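Local coordinates for protein DyP (Bjerkandera adusta, PDB 3VXJ) that binds heme b and is a dye-decolorizing peroxidase, probably using hydrogen peroxide to oxidise dyes and phenols, at residues 15-20 with 54-59; 39-44 with 140-145; 71-76 with 88-93. All blocks are in the same frame, centred on the assembly; numbering follows the deposited sequence.

Contact 1: residues 15-20 with 54-59; sequences ILVGMK and ILISDP
Leu-55, the last residue of helix 52-55, and Ile-56 just beyond it pack on Val-17, and the helix end is held at one backbone oxygen: Ile-54 O accepts from Ser-57 N at 3.1 Å and also from the side chain of Gln-62. No hydrogen bond crosses to residues 15-20, and the contact itself is apolar. Val-17 fills the middle of it. Its CG1 lies anti to the backbone N (chi1 -179°) and comes 3.8 Å from Leu-55 CB. The side chains of Val-17 and Leu-55 run antiparallel to each other, side by side, so that the leucine does not stop at the valine but continues toward the turn that follows it. There the CD1 branch of Leu-55 rests 3.5 Å from Gly-18 O and 4.1 Å from Met-19 N, and this same N-H is bonded to Asp-14 OD1. On the more exposed side Ile-56 crosses Val-17 at about a right angle, and the two meet methyl to methyl, Val-17 CG2 to Ile-56 CG2, at 3.9 Å. Gly-18 turns the chain out of the helix with a phi of 90°; a beta carbon here would collide with the carbonyl O of Val-17, so the position needs a residue without a side chain. Met-19 starts away from residues 54-59 and lies on Phe-66 of strand 65-71, a ring that Leu-55 also touches. Val-17 leans in addition on Ala-52, one turn back along the helix of its partner. The arrangement joins the C-terminal ends of two short helices, 13-16 and 52-55, outside the core secondary structure of the first ferredoxin-like unit, one leading into strand 23-31 and the other toward strand 65-71 of its antiparallel sheet.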
loop_
_atom_site.group_PDB
_atom_site.type_symbol
_atom_site.label_atom_id
_atom_site.label_comp_id
_atom_site.label_asym_id
_atom_site.label_seq_id
_atom_site.Cartn_x
_atom_site.Cartn_y
_atom_site.Cartn_z
ATOM N N ILE A 15 -6.633 7.417 6.277
ATOM C CA ILE A 15 -5.416 7.175 7.046
ATOM C C ILE A 15 -5.619 6.081 8.101
ATOM O O ILE A 15 -4.803 5.171 8.226
ATOM C CB ILE A 15 -4.945 8.449 7.768
ATOM C CG1 ILE A 15 -4.641 9.562 6.766
ATOM C CG2 ILE A 15 -3.712 8.148 8.613
ATOM C CD1 ILE A 15 -4.502 10.929 7.425
ATOM N N LEU A 16 -6.713 6.187 8.854
ATOM C CA LEU A 16 -6.911 5.385 10.062
ATOM C C LEU A 16 -7.839 4.197 9.840
ATOM O O LEU A 16 -7.627 3.126 10.401
ATOM C CB LEU A 16 -7.438 6.275 11.201
ATOM C CG LEU A 16 -7.735 5.695 12.588
ATOM C CD1 LEU A 16 -6.480 5.095 13.195
ATOM C CD2 LEU A 16 -8.323 6.763 13.507
ATOM N N VAL A 17 -8.867 4.396 9.021
ATOM C CA VAL A 17 -9.921 3.408 8.844
ATOM C C VAL A 17 -9.828 2.759 7.464
ATOM O O VAL A 17 -10.007 1.546 7.326
ATOM C CB VAL A 17 -11.317 4.051 9.070
ATOM C CG1 VAL A 17 -12.428 3.017 8.922
ATOM C CG2 VAL A 17 -11.385 4.710 10.445
ATOM N N GLY A 18 -9.542 3.574 6.453
ATOM C CA GLY A 18 -9.497 3.106 5.068
ATOM C C GLY A 18 -10.863 3.234 4.427
ATOM O O GLY A 18 -11.873 2.837 5.019
ATOM N N MET A 19 -10.902 3.774 3.212
ATOM C CA MET A 19 -12.176 3.992 2.519
ATOM C C MET A 19 -12.922 2.696 2.207
ATOM O O MET A 19 -14.153 2.651 2.306
ATOM C CB MET A 19 -11.973 4.812 1.246
ATOM C CG MET A 19 -11.601 6.263 1.503
ATOM S SD MET A 19 -11.502 7.197 -0.022
ATOM C CE MET A 19 -11.129 8.825 0.619
ATOM N N LYS A 20 -12.183 1.645 1.849
ATOM C CA LYS A 20 -12.768 0.326 1.528
ATOM C C LYS A 20 -13.918 0.415 0.515
ATOM O O LYS A 20 -14.871 -0.363 0.564
ATOM C CB LYS A 20 -13.236 -0.406 2.793
ATOM C CG LYS A 20 -12.149 -0.673 3.818
ATOM C CD LYS A 20 -12.661 -1.583 4.925
ATOM C CE LYS A 20 -11.707 -1.606 6.110
ATOM N NZ LYS A 20 -10.334 -2.051 5.731
ATOM N N ILE A 54 -16.766 9.504 10.230
ATOM C CA ILE A 54 -17.782 9.198 9.212
ATOM C C ILE A 54 -17.626 7.766 8.694
ATOM O O ILE A 54 -18.615 7.060 8.502
ATOM C CB ILE A 54 -17.789 10.232 8.043
ATOM C CG1 ILE A 54 -18.221 11.622 8.540
ATOM C CG2 ILE A 54 -18.677 9.761 6.881
ATOM C CD1 ILE A 54 -19.661 11.734 9.032
ATOM N N LEU A 55 -16.379 7.336 8.498
ATOM C CA LEU A 55 -16.095 5.985 8.007
ATOM C C LEU A 55 -16.513 4.867 8.961
ATOM O O LEU A 55 -16.707 3.736 8.531
ATOM C CB LEU A 55 -14.618 5.826 7.632
ATOM C CG LEU A 55 -14.104 6.650 6.453
ATOM C CD1 LEU A 55 -12.762 6.106 5.959
ATOM C CD2 LEU A 55 -15.098 6.684 5.330
ATOM N N ILE A 56 -16.641 5.182 10.248
ATOM C CA ILE A 56 -17.100 4.191 11.231
ATOM C C ILE A 56 -18.575 4.381 11.613
ATOM O O ILE A 56 -19.099 3.688 12.492
ATOM C CB ILE A 56 -16.193 4.142 12.500
ATOM C CG1 ILE A 56 -16.242 5.467 13.273
ATOM C CG2 ILE A 56 -14.753 3.769 12.119
ATOM C CD1 ILE A 56 -15.743 5.373 14.710
ATOM N N SER A 57 -19.236 5.322 10.941
ATOM C CA SER A 57 -20.657 5.583 11.149
ATOM C C SER A 57 -21.504 4.613 10.334
ATOM O O SER A 57 -20.998 3.952 9.420
ATOM C CB SER A 57 -20.997 7.024 10.764
ATOM O OG SER A 57 -20.362 7.947 11.630
ATOM N N ASP A 58 -22.790 4.532 10.674
ATOM C CA ASP A 58 -23.753 3.718 9.935
ATOM C C ASP A 58 -23.757 4.115 8.454
ATOM O O ASP A 58 -23.797 5.308 8.138
ATOM C CB ASP A 58 -25.149 3.884 10.540
ATOM C CG ASP A 58 -26.120 2.808 10.082
ATOM O OD1 ASP A 58 -26.420 1.897 10.880
ATOM O OD2 ASP A 58 -26.584 2.871 8.925
ATOM N N PRO A 59 -23.697 3.118 7.544
ATOM C CA PRO A 59 -23.654 3.370 6.098
ATOM C C PRO A 59 -24.781 4.266 5.574
ATOM O O PRO A 59 -24.605 4.927 4.548
ATOM C CB PRO A 59 -23.751 1.967 5.500
ATOM C CG PRO A 59 -23.111 1.104 6.521
ATOM C CD PRO A 59 -23.548 1.680 7.841
#

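Contact 2: residues 39-44 with 140-145; sequences TALKTY and STFGSS
Phe-142 turns its CG anti to its own carbonyl carbon (chi1 -70°), while Tyr-44 holds CG anti to the backbone N (chi1 -168°), and the two rings meet between the helices. This is the helix pair of a ferredoxin-like (beta-alpha-beta-beta-alpha-beta) unit, with helix 34-48 packed on the end of helix 128-142. The rings form an edge-to-face pair: CE2, on the edge of Phe-142, stands over one face of Tyr-44, 3.6 Å from Tyr-44 CG and offset toward the rim, with the planes at 60°. The small side chain of Ala-40 permits the close approach, its CA lying 5.3 Å from that of Phe-142. Its CB touches both Phe-142 CD1 and Thr-141 O at 3.5 Å. Leu-41 CD1 reaches Phe-142 CZ at 4.2 Å, and Thr-141 CG2 lies 3.7 Å from Ala-40 O and also near the Tyr-44 ring. Thr-141 OG1 is bonded back to Asp-137 O in its own helix. Beneath the pair, Leu-41 and Tyr-44 rest on Leu-69 and Val-67 of strand 65-71, and Phe-142 also meets Phe-121 edge-to-face. Past Gly-143, which has positive phi, the carbonyl of Phe-142 receives two donors on the same face of its plane, Ser-145 N at 3.1 Å and Ser-145 OG at 2.7 Å.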
loop_
_atom_site.group_PDB
_atom_site.type_symbol
_atom_site.label_atom_id
_atom_site.label_comp_id
_atom_site.label_asym_id
_atom_site.label_seq_id
_atom_site.Cartn_x
_atom_site.Cartn_y
_atom_site.Cartn_z
ATOM N N THR A 39 -9.671 29.844 -0.940
ATOM C CA THR A 39 -11.085 30.075 -0.687
ATOM C C THR A 39 -11.934 28.895 -1.170
ATOM O O THR A 39 -12.874 28.487 -0.480
ATOM C CB THR A 39 -11.578 31.440 -1.234
ATOM O OG1 THR A 39 -12.977 31.593 -0.948
ATOM C CG2 THR A 39 -11.338 31.578 -2.742
ATOM N N ALA A 40 -11.592 28.329 -2.326
ATOM C CA ALA A 40 -12.263 27.102 -2.781
ATOM C C ALA A 40 -12.112 25.976 -1.746
ATOM O O ALA A 40 -13.058 25.233 -1.495
ATOM C CB ALA A 40 -11.734 26.665 -4.139
ATOM N N LEU A 41 -10.924 25.859 -1.153
ATOM C CA LEU A 41 -10.659 24.818 -0.161
ATOM C C LEU A 41 -11.521 24.987 1.088
ATOM O O LEU A 41 -12.059 24.009 1.609
ATOM C CB LEU A 41 -9.175 24.791 0.209
ATOM C CG LEU A 41 -8.736 23.623 1.096
ATOM C CD1 LEU A 41 -9.028 22.292 0.414
ATOM C CD2 LEU A 41 -7.267 23.723 1.431
ATOM N N LYS A 42 -11.658 26.225 1.558
ATOM C CA LYS A 42 -12.507 26.519 2.708
ATOM C C LYS A 42 -13.976 26.187 2.440
ATOM O O LYS A 42 -14.691 25.789 3.354
ATOM C CB LYS A 42 -12.331 27.971 3.154
ATOM C CG LYS A 42 -11.016 28.214 3.886
ATOM C CD LYS A 42 -10.763 29.693 4.152
ATOM C CE LYS A 42 -9.739 29.878 5.260
ATOM N NZ LYS A 42 -9.415 31.314 5.524
ATOM N N THR A 43 -14.411 26.347 1.191
ATOM C CA THR A 43 -15.743 25.924 0.759
ATOM C C THR A 43 -15.854 24.399 0.736
ATOM O O THR A 43 -16.844 23.818 1.189
ATOM C CB THR A 43 -16.049 26.442 -0.666
ATOM O OG1 THR A 43 -15.935 27.868 -0.692
ATOM C CG2 THR A 43 -17.447 26.049 -1.098
ATOM N N TYR A 44 -14.828 23.764 0.188
ATOM C CA TYR A 44 -14.842 22.334 -0.087
ATOM C C TYR A 44 -14.772 21.454 1.165
ATOM O O TYR A 44 -15.515 20.479 1.284
ATOM C CB TYR A 44 -13.693 22.002 -1.044
ATOM C CG TYR A 44 -13.771 20.619 -1.633
ATOM C CD1 TYR A 44 -14.648 20.347 -2.679
ATOM C CD2 TYR A 44 -12.965 19.586 -1.153
ATOM C CE1 TYR A 44 -14.729 19.080 -3.225
ATOM C CE2 TYR A 44 -13.037 18.313 -1.683
ATOM C CZ TYR A 44 -13.918 18.065 -2.721
ATOM O OH TYR A 44 -14.002 16.807 -3.257
ATOM N N SER A 140 -16.023 22.209 -10.481
ATOM C CA SER A 140 -16.963 23.307 -10.252
ATOM C C SER A 140 -16.538 24.199 -9.085
ATOM O O SER A 140 -16.646 25.424 -9.154
ATOM C CB SER A 140 -18.374 22.762 -10.013
ATOM O OG SER A 140 -19.306 23.817 -9.829
ATOM N N THR A 141 -16.053 23.582 -8.013
ATOM C CA THR A 141 -15.677 24.317 -6.808
ATOM C C THR A 141 -14.333 25.033 -6.966
ATOM O O THR A 141 -14.190 26.199 -6.592
ATOM C CB THR A 141 -15.669 23.381 -5.579
ATOM O OG1 THR A 141 -16.986 22.839 -5.399
ATOM C CG2 THR A 141 -15.265 24.133 -4.312
ATOM N N PHE A 142 -13.348 24.340 -7.531
ATOM C CA PHE A 142 -12.002 24.901 -7.650
ATOM C C PHE A 142 -11.782 25.681 -8.934
ATOM O O PHE A 142 -10.963 26.601 -8.959
ATOM C CB PHE A 142 -10.939 23.813 -7.466
ATOM C CG PHE A 142 -10.854 23.305 -6.055
ATOM C CD1 PHE A 142 -9.945 23.861 -5.161
ATOM C CD2 PHE A 142 -11.699 22.295 -5.610
ATOM C CE1 PHE A 142 -9.879 23.414 -3.843
ATOM C CE2 PHE A 142 -11.637 21.834 -4.293
ATOM C CZ PHE A 142 -10.727 22.403 -3.408
ATOM N N GLY A 143 -12.498 25.311 -9.994
ATOM C CA GLY A 143 -12.376 25.999 -11.276
ATOM C C GLY A 143 -10.938 26.060 -11.750
ATOM O O GLY A 143 -10.180 25.099 -11.591
ATOM N N SER A 144 -10.561 27.213 -12.297
ATOM C CA SER A 144 -9.222 27.400 -12.849
ATOM C C SER A 144 -8.134 27.624 -11.790
ATOM O O SER A 144 -6.975 27.825 -12.145
ATOM C CB SER A 144 -9.223 28.555 -13.851
ATOM O OG SER A 144 -9.557 29.762 -13.203
ATOM N N SER A 145 -8.492 27.577 -10.502
ATOM C CA SER A 145 -7.487 27.673 -9.432
ATOM C C SER A 145 -6.567 26.453 -9.417
ATOM O O SER A 145 -5.485 26.501 -8.842
ATOM C CB SER A 145 -8.124 27.884 -8.051
ATOM O OG SER A 145 -8.703 26.693 -7.530
#

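Contact 3: residues 71-76 with 88-93; sequences FSNTGL and AQFPDG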
loop_
_atom_site.group_PDB
_atom_site.type_symbol
_atom_site.label_atom_id
_atom_site.label_comp_id
_atom_site.label_asym_id
_atom_site.label_seq_id
_atom_site.Cartn_x
_atom_site.Cartn_y
_atom_site.Cartn_z
ATOM N N PHE A 71 -1.107 16.877 0.023
ATOM C CA PHE A 71 -0.247 17.835 -0.670
ATOM C C PHE A 71 1.184 17.354 -0.750
ATOM O O PHE A 71 1.703 16.767 0.192
ATOM C CB PHE A 71 -0.267 19.188 0.056
ATOM C CG PHE A 71 -1.598 19.861 0.017
ATOM C CD1 PHE A 71 -1.957 20.651 -1.069
ATOM C CD2 PHE A 71 -2.516 19.666 1.042
ATOM C CE1 PHE A 71 -3.210 21.253 -1.126
ATOM C CE2 PHE A 71 -3.776 20.272 0.998
ATOM C CZ PHE A 71 -4.113 21.068 -0.089
ATOM N N SER A 72 1.825 17.625 -1.876
ATOM C CA SER A 72 3.249 17.404 -2.017
ATOM C C SER A 72 3.978 18.600 -1.414
ATOM O O SER A 72 3.367 19.606 -1.078
ATOM C CB SER A 72 3.601 17.292 -3.494
ATOM O OG SER A 72 3.511 18.575 -4.093
ATOM N N ASN A 73 5.296 18.497 -1.314
ATOM C CA ASN A 73 6.101 19.618 -0.885
ATOM C C ASN A 73 5.915 20.835 -1.793
ATOM O O ASN A 73 5.762 21.960 -1.308
ATOM C CB ASN A 73 7.575 19.237 -0.827
ATOM C CG ASN A 73 8.450 20.410 -0.464
ATOM O OD1 ASN A 73 8.463 20.849 0.680
ATOM N ND2 ASN A 73 9.145 20.952 -1.448
ATOM N N THR A 74 5.928 20.630 -3.106
ATOM C CA THR A 74 5.780 21.778 -3.989
ATOM C C THR A 74 4.382 22.389 -3.891
ATOM O O THR A 74 4.221 23.588 -4.086
ATOM C CB THR A 74 6.142 21.458 -5.434
ATOM O OG1 THR A 74 5.477 20.254 -5.839
ATOM C CG2 THR A 74 7.647 21.269 -5.562
ATOM N N GLY A 75 3.384 21.570 -3.558
ATOM C CA GLY A 75 2.027 22.068 -3.315
ATOM C C GLY A 75 1.964 22.993 -2.115
ATOM O O GLY A 75 1.382 24.075 -2.191
ATOM N N LEU A 76 2.574 22.572 -1.011
ATOM C CA LEU A 76 2.667 23.408 0.183
ATOM C C LEU A 76 3.402 24.709 -0.132
ATOM O O LEU A 76 2.935 25.794 0.238
ATOM C CB LEU A 76 3.318 22.641 1.339
ATOM C CG LEU A 76 2.479 21.451 1.828
ATOM C CD1 LEU A 76 3.201 20.722 2.953
ATOM C CD2 LEU A 76 1.078 21.882 2.270
ATOM N N ALA A 88 12.556 13.480 6.126
ATOM C CA ALA A 88 13.755 13.550 5.297
ATOM C C ALA A 88 13.490 13.403 3.794
ATOM O O ALA A 88 14.245 13.938 2.978
ATOM C CB ALA A 88 14.771 12.513 5.749
ATOM N N GLN A 89 12.431 12.675 3.427
ATOM C CA GLN A 89 12.167 12.379 2.013
ATOM C C GLN A 89 11.099 13.258 1.374
ATOM O O GLN A 89 11.155 13.535 0.175
ATOM C CB GLN A 89 11.783 10.913 1.823
ATOM C CG GLN A 89 12.972 9.981 1.797
ATOM C CD GLN A 89 13.439 9.604 3.177
ATOM O OE1 GLN A 89 12.626 9.353 4.058
ATOM N NE2 GLN A 89 14.751 9.539 3.370
ATOM N N PHE A 90 10.108 13.677 2.154
ATOM C CA PHE A 90 9.008 14.475 1.620
ATOM C C PHE A 90 9.468 15.708 0.812
ATOM O O PHE A 90 8.925 15.951 -0.264
ATOM C CB PHE A 90 8.061 14.855 2.762
ATOM C CG PHE A 90 6.909 15.730 2.354
ATOM C CD1 PHE A 90 5.813 15.203 1.660
ATOM C CD2 PHE A 90 6.897 17.076 2.711
ATOM C CE1 PHE A 90 4.731 16.017 1.314
ATOM C CE2 PHE A 90 5.832 17.895 2.369
ATOM C CZ PHE A 90 4.738 17.361 1.673
ATOM N N PRO A 91 10.472 16.474 1.305
ATOM C CA PRO A 91 10.761 17.723 0.595
ATOM C C PRO A 91 11.223 17.549 -0.848
ATOM O O PRO A 91 10.861 18.363 -1.695
ATOM C CB PRO A 91 11.855 18.368 1.452
ATOM C CG PRO A 91 11.573 17.857 2.837
ATOM C CD PRO A 91 11.198 16.417 2.588
ATOM N N ASP A 92 12.011 16.515 -1.135
ATOM C CA ASP A 92 12.546 16.364 -2.492
ATOM C C ASP A 92 11.598 15.653 -3.444
ATOM O O ASP A 92 11.819 15.668 -4.659
ATOM C CB ASP A 92 13.901 15.658 -2.489
ATOM C CG ASP A 92 15.011 16.509 -1.900
ATOM O OD1 ASP A 92 14.841 17.742 -1.781
ATOM O OD2 ASP A 92 16.065 15.929 -1.570
ATOM N N GLY A 93 10.546 15.037 -2.907
ATOM C CA GLY A 93 9.599 14.272 -3.723
ATOM C C GLY A 93 10.105 12.878 -4.076
ATOM O O GLY A 93 11.300 12.570 -3.933
HETATM O O HOH W 1 6.625 15.835 -1.846
#
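The backbones of residues 71-76 and 88-93 come nearest at Asn-73 and Pro-91, whose CA atoms are 5.2 Å apart, and a water links the two segments, accepting from Asn-73 N and donating to Phe-90 O. Phe-90 carries its CG anti to the backbone N (chi1 178°), and its ring is packed against the start of helix 73-78. Asn-73 CB stands over one face of this ring in a CH-pi contact, 4.3 Å from the centroid and 26° off the normal. In the ring plane, Phe-71 O meets CE1 of Phe-90 at 3.3 Å, while Leu-76 CD1 meets CE2 at the edge, 3.9 Å away. The side-chain amide of Asn-73 lies against Pro-91: CG is 3.4 Å from Pro-91 O, but the angle from ND2 to that oxygen is too poor for a hydrogen bond. An alanine here would keep CB over the ring, but losing the amide would probably open a gap beside CA and O of Pro-91. Ser-72 is the N-cap of the helix, its OG accepting from Gly-75 N at 3.0 Å; the same OG is bonded to Ile-117 O. Phe-71 pairs through its backbone with Phe-429, and Phe-90 touches Phe-429 and Phe-217. The loop thus packs where edge strands 65-71 and 420-430 of the two ferredoxin-like sheets meet, as in a dimeric alpha+beta barrel.

In the fold
All three contacts belong to the N-terminal unit and gather round strand 65-71: contact 1 rests on its Phe-66, contact 2 on Val-67 and Leu-69, and contact 3 begins at its last residue. Contacts 2 and 3 have centres about 22 Å apart and nearest atoms about 4 Å apart, and contact 3 is nested within the chain loop that contact 2 closes. Contact 1 lies farther off, its centre about 25 Å from that of contact 2 and 27 Å from that of contact 3. It does not touch the heme: the Gly-18 position is about 12 Å from the cofactor and about 9 Å from the side chain of heme-binding Arg-329. Contacts 2 and 3 lie away from the known binding sites.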